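Local atomic coordinates of enoyl-CoA hydratase (Thermus thermophilus, PDB entry 1WZ8), a protein that probably catalyses the reversible addition of water to the double bond of enoyl-CoA thioesters, as a hexameric member of the crotonase family. Residues L155-L159 with V160-K164. Sequence-based numbering, arbitrary orientation.
Sequences LWPLL and VGMAK
W156 and V160 meet where one short helix, 157-160, gives way to the next, 162-171, a worked example of how a chain turns between two helices with little more than a glycine. Backbone bonds set the geometry. V160 N donates to W156 O at 2.9 Å, and the bond is close to straight, with an N-H...O angle of 171°; the same oxygen also accepts from L159 N, so two amides grip one carbonyl. G161 N makes a weak bond to P157 O at 3.1 Å. At G161 the chain breaks from the helix (phi 90°), a conformation in which any side chain would collide with V160 O, so a glycine is called for, and it stands as N-cap residue of helix 162-171.

Apolar contacts fill the bend. With CG1 anti to the carbonyl carbon (chi1 -60°), V160 has CG2 between its backbone N and carbonyl carbon, and this methyl lies beside W156 CE3 at 3.9 Å and also near W156 O. The far rim of the indole, at CZ3, has K164 O at its edge, 4.3 Å away and near the ring plane, while W156 NE1 is hydrogen-bonded to H151 NE2. An alanine in place of V160 would probably open a gap beside the indole and leave CE3 without this methyl neighbour. On another side of the turn, M162 bends at chi2 and chi3 to lay CE on the P157 ring, 3.9 Å from CG.

Subunit contacts continue from this turn: K164 NZ forms a salt bridge with E181 OE1 and a hydrogen bond with A187 O, both of a second subunit, whose W224 packs on P157. The chemistry implies a change of helix direction in which the amides of L159, V160 and, weakly, G161 bond back to the preceding turn, hydrocarbon fills the bend, and charge is paired across the hexamer interface.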
loop_
_atom_site.group_PDB
_atom_site.type_symbol
_atom_site.label_atom_id
_atom_site.label_comp_id
_atom_site.label_asym_id
_atom_site.label_seq_id
_atom_site.Cartn_x
_atom_site.Cartn_y
_atom_site.Cartn_z
ATOM N N LEU A 155 -8.230 8.245 -10.837
ATOM C CA LEU A 155 -9.009 9.303 -10.217
ATOM C C LEU A 155 -10.408 9.050 -9.655
ATOM O O LEU A 155 -10.701 9.478 -8.539
ATOM C CB LEU A 155 -9.082 10.485 -11.197
ATOM C CG LEU A 155 -7.762 10.917 -11.864
ATOM C CD1 LEU A 155 -8.020 12.050 -12.855
ATOM C CD2 LEU A 155 -6.763 11.354 -10.803
ATOM N N TRP A 156 -11.273 8.361 -10.400
ATOM C CA TRP A 156 -12.654 8.166 -9.942
ATOM C C TRP A 156 -12.954 7.569 -8.563
ATOM O O TRP A 156 -13.794 8.101 -7.835
ATOM C CB TRP A 156 -13.459 7.393 -10.996
ATOM C CG TRP A 156 -13.816 8.220 -12.198
ATOM C CD1 TRP A 156 -12.950 8.856 -13.045
ATOM C CD2 TRP A 156 -15.133 8.481 -12.702
ATOM N NE1 TRP A 156 -13.649 9.495 -14.043
ATOM C CE2 TRP A 156 -14.989 9.280 -13.857
ATOM C CE3 TRP A 156 -16.421 8.117 -12.288
ATOM C CZ2 TRP A 156 -16.087 9.723 -14.606
ATOM C CZ3 TRP A 156 -17.513 8.559 -13.033
ATOM C CH2 TRP A 156 -17.335 9.354 -14.179
ATOM N N PRO A 157 -12.290 6.469 -8.179
ATOM C CA PRO A 157 -12.609 5.922 -6.855
ATOM C C PRO A 157 -12.493 6.917 -5.705
ATOM O O PRO A 157 -13.344 6.935 -4.808
ATOM C CB PRO A 157 -11.628 4.760 -6.717
ATOM C CG PRO A 157 -11.483 4.289 -8.141
ATOM C CD PRO A 157 -11.330 5.603 -8.887
ATOM N N LEU A 158 -11.439 7.731 -5.722
ATOM C CA LEU A 158 -11.225 8.711 -4.660
ATOM C C LEU A 158 -12.008 10.000 -4.863
ATOM O O LEU A 158 -11.904 10.928 -4.063
ATOM C CB LEU A 158 -9.738 9.040 -4.513
ATOM C CG LEU A 158 -8.863 7.990 -3.828
ATOM C CD1 LEU A 158 -7.429 8.504 -3.735
ATOM C CD2 LEU A 158 -9.410 7.685 -2.436
ATOM N N LEU A 159 -12.796 10.057 -5.932
ATOM C CA LEU A 159 -13.604 11.238 -6.200
ATOM C C LEU A 159 -15.074 10.983 -5.889
ATOM O O LEU A 159 -15.699 11.745 -5.145
ATOM C CB LEU A 159 -13.469 11.673 -7.668
ATOM C CG LEU A 159 -12.152 12.325 -8.103
ATOM C CD1 LEU A 159 -12.208 12.622 -9.590
ATOM C CD2 LEU A 159 -11.915 13.615 -7.325
ATOM N N VAL A 160 -15.619 9.904 -6.441
ATOM C CA VAL A 160 -17.028 9.581 -6.246
ATOM C C VAL A 160 -17.341 8.242 -5.590
ATOM O O VAL A 160 -18.508 7.919 -5.370
ATOM C CB VAL A 160 -17.795 9.631 -7.590
ATOM C CG1 VAL A 160 -17.691 11.022 -8.193
ATOM C CG2 VAL A 160 -17.244 8.585 -8.549
ATOM N N GLY A 161 -16.318 7.460 -5.268
ATOM C CA GLY A 161 -16.581 6.173 -4.654
ATOM C C GLY A 161 -16.744 5.118 -5.729
ATOM O O GLY A 161 -17.042 5.440 -6.880
ATOM N N MET A 162 -16.586 3.854 -5.348
ATOM C CA MET A 162 -16.657 2.750 -6.301
ATOM C C MET A 162 -18.006 2.473 -6.963
ATOM O O MET A 162 -18.047 2.076 -8.128
ATOM C CB MET A 162 -16.152 1.469 -5.639
ATOM C CG MET A 162 -15.847 0.357 -6.633
ATOM S SD MET A 162 -14.582 0.862 -7.825
ATOM C CE MET A 162 -13.221 1.163 -6.710
ATOM N N ALA A 163 -19.104 2.667 -6.240
ATOM C CA ALA A 163 -20.422 2.406 -6.818
ATOM C C ALA A 163 -20.695 3.333 -7.998
ATOM O O ALA A 163 -21.034 2.887 -9.102
ATOM C CB ALA A 163 -21.511 2.580 -5.754
ATOM N N LYS A 164 -20.552 4.632 -7.770
ATOM C CA LYS A 164 -20.800 5.591 -8.835
ATOM C C LYS A 164 -19.769 5.470 -9.954
ATOM O O LYS A 164 -20.084 5.688 -11.119
ATOM C CB LYS A 164 -20.823 7.009 -8.270
ATOM C CG LYS A 164 -22.014 7.265 -7.352
ATOM C CD LYS A 164 -23.329 7.145 -8.121
ATOM C CE LYS A 164 -24.532 7.394 -7.209
ATOM N NZ LYS A 164 -25.808 7.385 -7.975
#